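Side-chain contacts in transcriptional regulator (Actinomyces oris, PDB 5V8C), which acts as a LytR-Cps2A-Psr family phosphotransferase that mediates glycosylation of a cell wall-anchored surface protein: residues Leu24-Asp29 with Gln95-Ala100; Val54-Arg59 with Val65-Leu70; Pro71-Ile76 with Asp184-Arg189; His168-Arg173 with Trp177-Gln182. One frame throughout, in Å; residues are numbered along the deposited sequence.

Contact 1: residues Leu24-Asp29 with Gln95-Ala100; sequences LILGTD and QNTVNA
Leu24 and Leu26 point from one face of their strand toward Thr97 and Val98 on helix 94-105, and these four buried side chains make the whole contact. The closest approach is between Leu24 CD2 and Val98 CG2, 3.9 Å apart, where the two side chains meet at a slant. Leu26 and Thr97 instead reach for each other tip to tip, the methyl CG2 of Thr97 sitting against the isopropyl fork of Leu26 at 4.1 Å from both CD1 and CD2. With Thr97 OG1 beside the backbone N (chi1 -52°), CG2 falls anti to that N and faces the strand, while OG1 is turned aside to a hydrogen bond with Thr89 OG1. The polar atom of this apolar patch is thus satisfied. The outer side of the helix is looser and partly exposed. There Gln95 NE2 donates to Asn99 OD1 over 2.9 Å, a bent bond between residues one helical turn apart that arrives above the carbonyl plane. With the axes 10.9 Å apart, and with Ile25 directed to the opposite face of the sheet, this is helix-on-sheet packing typical of a layered alpha/beta fold.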
loop_
_atom_site.group_PDB
_atom_site.type_symbol
_atom_site.label_atom_id
_atom_site.label_comp_id
_atom_site.label_asym_id
_atom_site.label_seq_id
_atom_site.Cartn_x
_atom_site.Cartn_y
_atom_site.Cartn_z
ATOM N N LEU A 24 -1.548 5.272 -7.189
ATOM C CA LEU A 24 -1.495 5.424 -5.752
ATOM C C LEU A 24 -2.555 4.493 -5.191
ATOM O O LEU A 24 -3.734 4.598 -5.556
ATOM C CB LEU A 24 -1.740 6.884 -5.334
ATOM C CG LEU A 24 -1.777 7.182 -3.824
ATOM C CD1 LEU A 24 -0.492 6.723 -3.117
ATOM C CD2 LEU A 24 -2.027 8.658 -3.570
ATOM N N ILE A 25 -2.113 3.501 -4.408
ATOM C CA ILE A 25 -3.022 2.539 -3.787
ATOM C C ILE A 25 -3.132 2.880 -2.322
ATOM O O ILE A 25 -2.122 2.897 -1.625
ATOM C CB ILE A 25 -2.630 1.055 -4.022
ATOM C CG1 ILE A 25 -2.449 0.753 -5.538
ATOM C CG2 ILE A 25 -3.660 0.124 -3.369
ATOM C CD1 ILE A 25 -2.458 -0.735 -5.932
ATOM N N LEU A 26 -4.349 3.209 -1.869
ATOM C CA LEU A 26 -4.581 3.584 -0.486
ATOM C C LEU A 26 -5.515 2.630 0.247
ATOM O O LEU A 26 -6.680 2.474 -0.143
ATOM C CB LEU A 26 -5.118 5.018 -0.386
ATOM C CG LEU A 26 -4.279 6.137 -0.978
ATOM C CD1 LEU A 26 -5.037 7.457 -0.915
ATOM C CD2 LEU A 26 -2.949 6.271 -0.266
ATOM N N GLY A 27 -4.989 2.021 1.310
ATOM C CA GLY A 27 -5.743 1.202 2.252
ATOM C C GLY A 27 -6.352 2.127 3.291
ATOM O O GLY A 27 -5.637 2.846 3.987
ATOM N N THR A 28 -7.673 2.182 3.340
ATOM C CA THR A 28 -8.426 3.150 4.116
ATOM C C THR A 28 -8.966 2.564 5.425
ATOM O O THR A 28 -9.370 1.401 5.462
ATOM C CB THR A 28 -9.492 3.735 3.174
ATOM O OG1 THR A 28 -8.884 4.785 2.428
ATOM C CG2 THR A 28 -10.736 4.241 3.877
ATOM N N ASP A 29 -8.987 3.392 6.493
ATOM C CA ASP A 29 -9.465 3.017 7.828
ATOM C C ASP A 29 -10.768 3.732 8.209
ATOM O O ASP A 29 -10.764 4.919 8.534
ATOM C CB ASP A 29 -8.373 3.249 8.890
ATOM N N GLN A 95 -7.771 13.843 -2.069
ATOM C CA GLN A 95 -7.177 14.989 -2.757
ATOM C C GLN A 95 -5.999 15.545 -1.964
ATOM O O GLN A 95 -4.992 15.929 -2.553
ATOM C CB GLN A 95 -8.226 16.083 -3.017
ATOM C CG GLN A 95 -7.706 17.235 -3.877
ATOM C CD GLN A 95 -7.301 16.789 -5.262
ATOM O OE1 GLN A 95 -8.143 16.451 -6.090
ATOM N NE2 GLN A 95 -6.004 16.766 -5.542
ATOM N N ASN A 96 -6.108 15.538 -0.631
ATOM C CA ASN A 96 -5.052 16.021 0.249
ATOM C C ASN A 96 -3.844 15.098 0.249
ATOM O O ASN A 96 -2.720 15.592 0.225
ATOM C CB ASN A 96 -5.567 16.245 1.660
ATOM C CG ASN A 96 -4.629 17.077 2.485
ATOM O OD1 ASN A 96 -4.127 18.118 2.036
ATOM N ND2 ASN A 96 -4.317 16.598 3.680
ATOM N N THR A 97 -4.072 13.769 0.260
ATOM C CA THR A 97 -3.007 12.757 0.180
ATOM C C THR A 97 -2.280 12.854 -1.172
ATOM O O THR A 97 -1.047 12.855 -1.195
ATOM C CB THR A 97 -3.572 11.347 0.402
ATOM O OG1 THR A 97 -4.341 11.341 1.601
ATOM C CG2 THR A 97 -2.486 10.289 0.486
ATOM N N VAL A 98 -3.043 12.959 -2.282
ATOM C CA VAL A 98 -2.508 13.115 -3.637
ATOM C C VAL A 98 -1.631 14.394 -3.701
ATOM O O VAL A 98 -0.500 14.346 -4.193
ATOM C CB VAL A 98 -3.654 13.100 -4.694
ATOM C CG1 VAL A 98 -3.228 13.742 -6.005
ATOM C CG2 VAL A 98 -4.158 11.681 -4.943
ATOM N N ASN A 99 -2.127 15.501 -3.126
ATOM C CA ASN A 99 -1.410 16.764 -3.087
ATOM C C ASN A 99 -0.180 16.720 -2.180
ATOM O O ASN A 99 0.880 17.185 -2.591
ATOM C CB ASN A 99 -2.351 17.903 -2.704
ATOM C CG ASN A 99 -3.376 18.244 -3.766
ATOM O OD1 ASN A 99 -3.344 17.747 -4.896
ATOM N ND2 ASN A 99 -4.322 19.097 -3.421
ATOM N N ALA A 100 -0.306 16.127 -0.974
ATOM C CA ALA A 100 0.789 15.990 -0.010
ATOM C C ALA A 100 1.981 15.216 -0.583
ATOM O O ALA A 100 3.108 15.698 -0.497
ATOM C CB ALA A 100 0.295 15.326 1.267
#

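Contact 2: residues Val54-Arg59 with Val65-Leu70; sequences VIALVR and VTIINL
Leu57 and Ile68 lie side by side and point the same way from a hydrogen-bonded antiparallel pair, with Leu57 CD1 3.8 Å from Ile68 CD1. The CG of Leu57 stands between its backbone N and carbonyl carbon (chi1 63°), which swings the fork across to the partner strand, where CD2 also comes within 4.0 Å of Leu70 CD1. On this same face Ile55 meets Leu70 at about a right angle, CG2 to CD1. Cutting Leu57 back to an alanine would probably open a gap among the side chains on this face, Ile68 CD1 losing its neighbour and Leu70 CD1 being left with Ile55 alone of its two partners across the pair. The opposite face repeats the side-by-side pattern with Val58 and Ile67, Val58 CG2 lying 4.0 Å from Ile67 CG1. Leu57 and Ile68 exchange two nearly straight backbone bonds, each 3.0 Å from N to O. At the end away from the hairpin turn a water accepts from Ile55 N at 3.0 Å and also lies 2.7 Å from Asn69 OD1, while Asn69 ND2 is held by Asp256 and Thr193. Strand 23-28 flanks the hairpin beside 54-59, and strand 252-256 beside 65-70. Helices 182-208 and 233-248 pack on the Val58 and Ile67 face through Met197, Leu201 and Leu239, whereas Tyr283 lies against Leu57 on the other.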
loop_
_atom_site.group_PDB
_atom_site.type_symbol
_atom_site.label_atom_id
_atom_site.label_comp_id
_atom_site.label_asym_id
_atom_site.label_seq_id
_atom_site.Cartn_x
_atom_site.Cartn_y
_atom_site.Cartn_z
ATOM N N VAL A 54 -2.491 1.982 4.566
ATOM C CA VAL A 54 -1.575 1.507 3.527
ATOM C C VAL A 54 -1.452 2.553 2.421
ATOM O O VAL A 54 -2.463 3.058 1.932
ATOM C CB VAL A 54 -2.049 0.142 2.970
ATOM C CG1 VAL A 54 -1.174 -0.319 1.808
ATOM C CG2 VAL A 54 -2.084 -0.918 4.070
ATOM N N ILE A 55 -0.212 2.894 2.046
ATOM C CA ILE A 55 0.097 3.862 0.990
ATOM C C ILE A 55 1.201 3.253 0.161
ATOM O O ILE A 55 2.335 3.168 0.629
ATOM C CB ILE A 55 0.548 5.239 1.546
ATOM C CG1 ILE A 55 -0.410 5.804 2.615
ATOM C CG2 ILE A 55 0.780 6.233 0.427
ATOM C CD1 ILE A 55 0.111 5.654 3.990
ATOM N N ALA A 56 0.875 2.824 -1.056
ATOM C CA ALA A 56 1.845 2.229 -1.969
ATOM C C ALA A 56 1.749 2.854 -3.358
ATOM O O ALA A 56 0.653 3.144 -3.851
ATOM C CB ALA A 56 1.623 0.723 -2.066
ATOM N N LEU A 57 2.899 3.034 -3.999
ATOM C CA LEU A 57 2.908 3.530 -5.355
ATOM C C LEU A 57 3.338 2.413 -6.307
ATOM O O LEU A 57 4.370 1.774 -6.089
ATOM C CB LEU A 57 3.694 4.845 -5.516
ATOM C CG LEU A 57 5.184 4.862 -5.226
ATOM C CD1 LEU A 57 5.990 4.649 -6.506
ATOM C CD2 LEU A 57 5.592 6.174 -4.579
ATOM N N VAL A 58 2.456 2.071 -7.263
ATOM C CA VAL A 58 2.694 0.992 -8.218
ATOM C C VAL A 58 3.215 1.597 -9.493
ATOM O O VAL A 58 2.538 2.432 -10.096
ATOM C CB VAL A 58 1.434 0.121 -8.431
ATOM C CG1 VAL A 58 1.720 -1.032 -9.379
ATOM C CG2 VAL A 58 0.913 -0.401 -7.097
ATOM N N ARG A 59 4.445 1.237 -9.872
ATOM C CA ARG A 59 5.083 1.851 -11.031
ATOM C C ARG A 59 5.287 0.901 -12.241
ATOM O O ARG A 59 6.354 0.290 -12.376
ATOM C CB ARG A 59 6.398 2.520 -10.614
ATOM C CG ARG A 59 6.576 3.900 -11.209
ATOM C CD ARG A 59 7.892 4.519 -10.777
ATOM N NE ARG A 59 8.480 5.356 -11.823
ATOM C CZ ARG A 59 9.322 4.907 -12.749
ATOM N NH1 ARG A 59 9.668 3.626 -12.776
ATOM N NH2 ARG A 59 9.819 5.734 -13.657
ATOM N N VAL A 65 7.873 -4.004 -13.075
ATOM C CA VAL A 65 6.917 -3.366 -12.162
ATOM C C VAL A 65 7.562 -3.259 -10.782
ATOM O O VAL A 65 8.065 -4.254 -10.265
ATOM C CB VAL A 65 5.531 -4.087 -12.104
ATOM C CG1 VAL A 65 4.692 -3.614 -10.912
ATOM C CG2 VAL A 65 4.752 -3.912 -13.409
ATOM N N THR A 66 7.556 -2.049 -10.203
ATOM C CA THR A 66 8.090 -1.779 -8.876
ATOM C C THR A 66 6.993 -1.212 -7.991
ATOM O O THR A 66 6.219 -0.355 -8.418
ATOM C CB THR A 66 9.343 -0.881 -8.959
ATOM O OG1 THR A 66 10.402 -1.628 -9.553
ATOM C CG2 THR A 66 9.816 -0.384 -7.596
ATOM N N ILE A 67 6.906 -1.722 -6.769
ATOM C CA ILE A 67 5.954 -1.251 -5.776
ATOM C C ILE A 67 6.756 -0.684 -4.611
ATOM O O ILE A 67 7.625 -1.367 -4.068
ATOM C CB ILE A 67 4.976 -2.378 -5.356
ATOM C CG1 ILE A 67 4.042 -2.745 -6.524
ATOM C CG2 ILE A 67 4.181 -2.004 -4.098
ATOM C CD1 ILE A 67 3.415 -4.104 -6.414
ATOM N N ILE A 68 6.530 0.596 -4.305
ATOM C CA ILE A 68 7.201 1.300 -3.215
ATOM C C ILE A 68 6.202 1.509 -2.099
ATOM O O ILE A 68 5.192 2.192 -2.285
ATOM C CB ILE A 68 7.927 2.604 -3.664
ATOM C CG1 ILE A 68 9.076 2.260 -4.638
ATOM C CG2 ILE A 68 8.473 3.372 -2.451
ATOM C CD1 ILE A 68 9.371 3.265 -5.654
ATOM N N ASN A 69 6.431 0.817 -0.977
ATOM C CA ASN A 69 5.544 0.877 0.175
ATOM C C ASN A 69 5.967 2.068 1.027
ATOM O O ASN A 69 7.118 2.141 1.461
ATOM C CB ASN A 69 5.582 -0.461 0.941
ATOM C CG ASN A 69 4.689 -0.555 2.161
ATOM O OD1 ASN A 69 3.588 0.005 2.219
ATOM N ND2 ASN A 69 5.124 -1.328 3.148
ATOM N N LEU A 70 5.087 3.069 1.132
ATOM C CA LEU A 70 5.373 4.291 1.883
ATOM C C LEU A 70 4.868 4.157 3.317
ATOM O O LEU A 70 3.664 3.973 3.515
ATOM C CB LEU A 70 4.743 5.511 1.202
ATOM C CG LEU A 70 5.225 5.839 -0.215
ATOM C CD1 LEU A 70 4.354 6.913 -0.849
ATOM C CD2 LEU A 70 6.684 6.268 -0.229
HETATM O O HOH W 1 2.152 1.782 3.574
#

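Contact 3: residues Pro71-Ile76 with Asp184-Arg189. With PO4 (phosphate ion), chain C.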
loop_
_atom_site.group_PDB
_atom_site.type_symbol
_atom_site.label_atom_id
_atom_site.label_comp_id
_atom_site.label_asym_id
_atom_site.label_seq_id
_atom_site.Cartn_x
_atom_site.Cartn_y
_atom_site.Cartn_z
ATOM N N PRO A 71 5.770 4.207 4.328
ATOM C CA PRO A 71 5.322 4.057 5.727
ATOM C C PRO A 71 4.335 5.146 6.161
ATOM O O PRO A 71 4.569 6.322 5.902
ATOM C CB PRO A 71 6.630 4.095 6.522
ATOM C CG PRO A 71 7.594 4.796 5.652
ATOM C CD PRO A 71 7.229 4.414 4.253
ATOM N N ARG A 72 3.203 4.737 6.767
ATOM C CA ARG A 72 2.103 5.618 7.186
ATOM C C ARG A 72 2.506 6.698 8.209
ATOM O O ARG A 72 1.939 7.791 8.209
ATOM C CB ARG A 72 0.912 4.783 7.708
ATOM C CG ARG A 72 1.210 3.988 8.992
ATOM C CD ARG A 72 0.025 3.198 9.540
ATOM N NE ARG A 72 -1.125 4.044 9.881
ATOM C CZ ARG A 72 -1.239 4.747 11.005
ATOM N NH1 ARG A 72 -0.257 4.747 11.898
ATOM N NH2 ARG A 72 -2.330 5.464 11.238
ATOM N N ASP A 73 3.474 6.374 9.080
ATOM C CA ASP A 73 3.960 7.260 10.140
ATOM C C ASP A 73 4.943 8.303 9.615
ATOM O O ASP A 73 5.258 9.247 10.330
ATOM C CB ASP A 73 4.561 6.449 11.306
ATOM C CG ASP A 73 5.516 5.334 10.893
ATOM O OD1 ASP A 73 5.061 4.378 10.216
ATOM O OD2 ASP A 73 6.702 5.380 11.306
ATOM N N LEU A 74 5.384 8.165 8.349
ATOM C CA LEU A 74 6.317 9.102 7.716
ATOM C C LEU A 74 5.712 10.515 7.609
ATOM O O LEU A 74 4.609 10.679 7.097
ATOM C CB LEU A 74 6.746 8.564 6.338
ATOM C CG LEU A 74 7.572 9.485 5.440
ATOM C CD1 LEU A 74 9.063 9.400 5.769
ATOM C CD2 LEU A 74 7.313 9.184 3.980
ATOM N N THR A 75 6.430 11.517 8.124
ATOM C CA THR A 75 6.009 12.919 8.112
ATOM C C THR A 75 6.649 13.606 6.905
ATOM O O THR A 75 7.822 13.368 6.617
ATOM C CB THR A 75 6.387 13.586 9.441
ATOM O OG1 THR A 75 5.993 12.737 10.521
ATOM C CG2 THR A 75 5.768 14.963 9.612
ATOM N N ILE A 76 5.864 14.403 6.169
ATOM C CA ILE A 76 6.317 15.108 4.967
ATOM C C ILE A 76 5.737 16.541 4.902
ATOM O O ILE A 76 4.873 16.884 5.708
ATOM C CB ILE A 76 5.955 14.300 3.682
ATOM C CG1 ILE A 76 4.440 14.017 3.600
ATOM C CG2 ILE A 76 6.793 13.021 3.542
ATOM C CD1 ILE A 76 3.884 13.951 2.202
ATOM N N ASP A 184 8.780 -0.510 17.073
ATOM C CA ASP A 184 8.768 -1.957 16.874
ATOM C C ASP A 184 7.500 -2.388 16.133
ATOM O O ASP A 184 7.597 -3.080 15.122
ATOM C CB ASP A 184 8.906 -2.699 18.216
ATOM C CG ASP A 184 10.281 -2.621 18.859
ATOM O OD1 ASP A 184 11.267 -2.363 18.129
ATOM O OD2 ASP A 184 10.377 -2.859 20.089
ATOM N N GLY A 185 6.351 -1.890 16.589
ATOM C CA GLY A 185 5.044 -2.149 15.994
ATOM C C GLY A 185 4.880 -1.579 14.597
ATOM O O GLY A 185 4.229 -2.200 13.751
ATOM N N ALA A 186 5.471 -0.396 14.337
ATOM C CA ALA A 186 5.429 0.221 13.007
ATOM C C ALA A 186 6.324 -0.549 12.034
ATOM O O ALA A 186 5.968 -0.678 10.860
ATOM C CB ALA A 186 5.859 1.676 13.081
ATOM N N GLN A 187 7.462 -1.097 12.527
ATOM C CA GLN A 187 8.378 -1.911 11.723
ATOM C C GLN A 187 7.728 -3.250 11.346
ATOM O O GLN A 187 7.815 -3.658 10.188
ATOM C CB GLN A 187 9.731 -2.138 12.438
ATOM C CG GLN A 187 10.602 -0.887 12.620
ATOM C CD GLN A 187 10.737 -0.021 11.388
ATOM O OE1 GLN A 187 11.164 -0.470 10.320
ATOM N NE2 GLN A 187 10.415 1.258 11.525
ATOM N N ARG A 188 7.038 -3.908 12.309
ATOM C CA ARG A 188 6.312 -5.159 12.059
ATOM C C ARG A 188 5.150 -4.922 11.085
ATOM O O ARG A 188 4.792 -5.834 10.340
ATOM C CB ARG A 188 5.776 -5.795 13.360
ATOM C CG ARG A 188 6.806 -6.068 14.463
ATOM C CD ARG A 188 7.993 -6.909 14.025
ATOM N NE ARG A 188 9.239 -6.140 14.073
ATOM C CZ ARG A 188 10.048 -6.083 15.128
ATOM N NH1 ARG A 188 9.758 -6.760 16.232
ATOM N NH2 ARG A 188 11.154 -5.353 15.084
ATOM N N ARG A 189 4.563 -3.697 11.099
ATOM C CA ARG A 189 3.464 -3.295 10.216
ATOM C C ARG A 189 3.933 -3.156 8.772
ATOM O O ARG A 189 3.298 -3.709 7.876
ATOM C CB ARG A 189 2.811 -1.992 10.692
ATOM C CG ARG A 189 1.502 -2.206 11.438
ATOM C CD ARG A 189 1.044 -0.942 12.143
ATOM N NE ARG A 189 1.865 -0.649 13.320
ATOM C CZ ARG A 189 1.583 0.288 14.220
ATOM N NH1 ARG A 189 0.488 1.028 14.095
ATOM N NH2 ARG A 189 2.387 0.487 15.256
HETATM P P PO4 C . -2.337 5.979 15.610
HETATM O O1 PO4 C . -2.969 6.927 16.733
HETATM O O2 PO4 C . -1.116 6.744 14.914
HETATM O O3 PO4 C . -3.448 5.648 14.507
HETATM O O4 PO4 C . -1.835 4.659 16.258
#
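A type I beta turn, Pro71 to Leu74, faces the first turns of helix 182-208 at a corner that holds a phosphate loosely in the crystal, perhaps reflecting the phosphate-handling pocket of the LytR-Cps2A-Psr family. The ion itself probably came from the crystallisation liquor. Arg72 and Asp73, at the two central positions of the turn, both point toward the helix. The carboxylate of Asp73 rests on the methyl of Ala186, with OD1 4.0 Å from CB and OD2 only slightly farther. Arg72 carries its guanidinium to the phosphate: the chain leaves with CG between the backbone N and the carbonyl carbon (chi1 65°) and bends at chi3. Its NH2 makes a weak bond to phosphate O3 at 3.5 Å, while phosphate O2 lies at the guanidinium edge, in plane, 3.7 Å from NH1. Arg189 brings a second guanidinium near, its NH1 4.4 Å from Arg72 NH1, so that the two arginines probably give this corner a positive potential. Arg189 is steadied by its own helix: NE donates to Gly185 O over 2.9 Å in an almost perfectly straight bond (179°), reaching that oxygen from the face opposite to the one used by Arg189 N.

Contact 4: residues His168-Arg173 with Trp177-Gln182; sequences HPEILR and WVTMSQ
Ile171 and Val178 form a hydrogen-bonded antiparallel pair in a hairpin, with Ile171 N 2.8 Å from Val178 O and Val178 N 2.7 Å from Ile171 O. One step on, the non-hydrogen-bonded pair Leu172 and Trp177 puts both side chains on one face. Leu172 CD2 sits over the centre of the indole's six-membered ring, 3.7 Å from the centroid and 15° off the normal, a clear CH-pi contact. The indole stands with CG anti to its carbonyl carbon (chi1 -70°), so that the ring lies across the neighbouring strand, its CE3 3.5 Å from Ile171 C. Glu170 crosses Trp177 at about a right angle, its OE1 3.6 Å from Trp177 CB, and its CG runs beside Thr179 CG2 at 3.7 Å. The same OE1 also has a long, weak ion pair with Arg139. Farther along, the extended chain of Met180 carries its CE to Pro169 CG, 3.6 Å away, and the two side chains cross nearly perpendicularly. Arg139 adds a cation-pi interaction with Trp177, and Arg173 is tied to Glu136 by a salt bridge. Replacing Trp177 by a serine would probably leave the Leu172 methyl with no ring to lie on and Arg139 without its aromatic partner. On this largely surface-lying hairpin, then, backbone bonding sets the pairing, while a ring face, aliphatic stems and charged side chains supply much of the cohesion.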
loop_
_atom_site.group_PDB
_atom_site.type_symbol
_atom_site.label_atom_id
_atom_site.label_comp_id
_atom_site.label_asym_id
_atom_site.label_seq_id
_atom_site.Cartn_x
_atom_site.Cartn_y
_atom_site.Cartn_z
ATOM N N HIS A 168 -0.789 -2.443 18.304
ATOM C CA HIS A 168 -0.011 -2.884 19.458
ATOM C C HIS A 168 0.091 -4.418 19.473
ATOM O O HIS A 168 -0.735 -5.099 20.091
ATOM C CB HIS A 168 -0.593 -2.319 20.769
ATOM C CG HIS A 168 -0.782 -0.834 20.748
ATOM N ND1 HIS A 168 -2.042 -0.269 20.615
ATOM C CD2 HIS A 168 0.139 0.157 20.797
ATOM C CE1 HIS A 168 -1.848 1.039 20.613
ATOM N NE2 HIS A 168 -0.551 1.345 20.715
ATOM N N PRO A 169 1.066 -4.987 18.737
ATOM C CA PRO A 169 1.189 -6.452 18.706
ATOM C C PRO A 169 1.819 -7.045 19.962
ATOM O O PRO A 169 2.956 -6.712 20.311
ATOM C CB PRO A 169 2.024 -6.715 17.450
ATOM C CG PRO A 169 2.792 -5.467 17.225
ATOM C CD PRO A 169 2.115 -4.331 17.929
ATOM N N GLU A 170 1.074 -7.920 20.649
ATOM C CA GLU A 170 1.576 -8.620 21.829
ATOM C C GLU A 170 2.317 -9.858 21.362
ATOM O O GLU A 170 1.888 -10.527 20.416
ATOM C CB GLU A 170 0.443 -9.029 22.771
ATOM C CG GLU A 170 -0.055 -7.933 23.691
ATOM C CD GLU A 170 -1.404 -8.252 24.304
ATOM O OE1 GLU A 170 -1.479 -9.202 25.117
ATOM O OE2 GLU A 170 -2.397 -7.585 23.931
ATOM N N ILE A 171 3.440 -10.157 22.011
ATOM C CA ILE A 171 4.254 -11.299 21.635
ATOM C C ILE A 171 4.642 -12.123 22.872
ATOM O O ILE A 171 4.503 -11.642 23.993
ATOM C CB ILE A 171 5.444 -10.838 20.747
ATOM C CG1 ILE A 171 5.762 -11.878 19.684
ATOM C CG2 ILE A 171 6.680 -10.405 21.534
ATOM C CD1 ILE A 171 5.321 -11.493 18.373
ATOM N N LEU A 172 5.042 -13.388 22.673
ATOM C CA LEU A 172 5.356 -14.266 23.791
ATOM C C LEU A 172 6.847 -14.197 24.169
ATOM O O LEU A 172 7.717 -14.693 23.436
ATOM C CB LEU A 172 4.908 -15.697 23.445
ATOM C CG LEU A 172 4.354 -16.601 24.540
ATOM C CD1 LEU A 172 5.468 -17.166 25.408
ATOM C CD2 LEU A 172 3.214 -15.945 25.340
ATOM N N ARG A 173 7.142 -13.510 25.279
ATOM C CA ARG A 173 8.508 -13.391 25.794
ATOM C C ARG A 173 8.533 -13.790 27.266
ATOM O O ARG A 173 7.678 -13.345 28.038
ATOM C CB ARG A 173 9.071 -11.973 25.595
ATOM C CG ARG A 173 9.316 -11.580 24.140
ATOM C CD ARG A 173 10.547 -12.239 23.533
ATOM N NE ARG A 173 10.881 -11.652 22.236
ATOM C CZ ARG A 173 10.379 -12.062 21.076
ATOM N NH1 ARG A 173 9.533 -13.079 21.037
ATOM N NH2 ARG A 173 10.730 -11.461 19.947
ATOM N N TRP A 177 2.686 -12.567 27.550
ATOM C CA TRP A 177 2.264 -11.710 26.448
ATOM C C TRP A 177 2.769 -10.289 26.717
ATOM O O TRP A 177 2.396 -9.656 27.712
ATOM C CB TRP A 177 0.745 -11.768 26.252
ATOM C CG TRP A 177 0.283 -13.086 25.702
ATOM C CD1 TRP A 177 -0.432 -14.048 26.356
ATOM C CD2 TRP A 177 0.550 -13.604 24.391
ATOM N NE1 TRP A 177 -0.661 -15.118 25.519
ATOM C CE2 TRP A 177 -0.093 -14.859 24.298
ATOM C CE3 TRP A 177 1.267 -13.125 23.280
ATOM C CZ2 TRP A 177 -0.043 -15.638 23.140
ATOM C CZ3 TRP A 177 1.321 -13.901 22.136
ATOM C CH2 TRP A 177 0.663 -15.135 22.069
ATOM N N VAL A 178 3.693 -9.837 25.870
ATOM C CA VAL A 178 4.395 -8.582 26.049
ATOM C C VAL A 178 4.269 -7.654 24.830
ATOM O O VAL A 178 4.382 -8.089 23.682
ATOM C CB VAL A 178 5.863 -8.896 26.452
ATOM C CG1 VAL A 178 6.884 -8.307 25.486
ATOM C CG2 VAL A 178 6.140 -8.475 27.886
ATOM N N THR A 179 4.002 -6.373 25.102
ATOM C CA THR A 179 3.941 -5.328 24.088
ATOM C C THR A 179 5.347 -4.760 23.869
ATOM O O THR A 179 6.202 -4.821 24.759
ATOM C CB THR A 179 2.953 -4.219 24.489
ATOM O OG1 THR A 179 3.141 -3.883 25.865
ATOM C CG2 THR A 179 1.502 -4.598 24.221
ATOM N N MET A 180 5.579 -4.204 22.686
ATOM C CA MET A 180 6.864 -3.613 22.333
ATOM C C MET A 180 6.716 -2.114 22.007
ATOM O O MET A 180 5.596 -1.587 22.018
ATOM C CB MET A 180 7.530 -4.406 21.186
ATOM C CG MET A 180 6.546 -4.991 20.173
ATOM S SD MET A 180 7.386 -6.011 18.935
ATOM C CE MET A 180 5.996 -6.781 18.138
ATOM N N SER A 181 7.845 -1.427 21.739
ATOM C CA SER A 181 7.888 0.001 21.407
ATOM C C SER A 181 7.002 0.354 20.199
ATOM O O SER A 181 6.658 -0.528 19.407
ATOM C CB SER A 181 9.327 0.435 21.149
ATOM O OG SER A 181 9.432 1.843 21.019
ATOM N N GLN A 182 6.630 1.641 20.064
ATOM C CA GLN A 182 5.802 2.119 18.953
ATOM C C GLN A 182 6.518 1.920 17.603
ATOM O O GLN A 182 5.863 1.632 16.593
ATOM C CB GLN A 182 5.414 3.592 19.159
ATOM C CG GLN A 182 3.910 3.810 19.311
ATOM C CD GLN A 182 3.283 4.451 18.094
ATOM O OE1 GLN A 182 2.810 5.593 18.138
ATOM N NE2 GLN A 182 3.231 3.720 16.987
#

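Contacts 1 and 2 share the central seven-stranded mixed sheet, where strands 23-28 and 52-60 are neighbours. Their centres lie 12 Å apart, and Ile25 N and Ala56 O join them by a probable hydrogen bond. Along the chain contact 2 is nested within the loop that contact 1 closes, and contact 4 within that of contact 3. Strand 65-70 runs into the turn of contact 3, 15 Å from contact 2 between centres. Contact 4, on a separate four-stranded sheet, leads into helix 182-208, so that it touches contact 3 but stays about 13 Å, nearest atoms, from contacts 1 and 2. The corner where the phosphate was found thus lies between the sheet core and a peripheral hairpin.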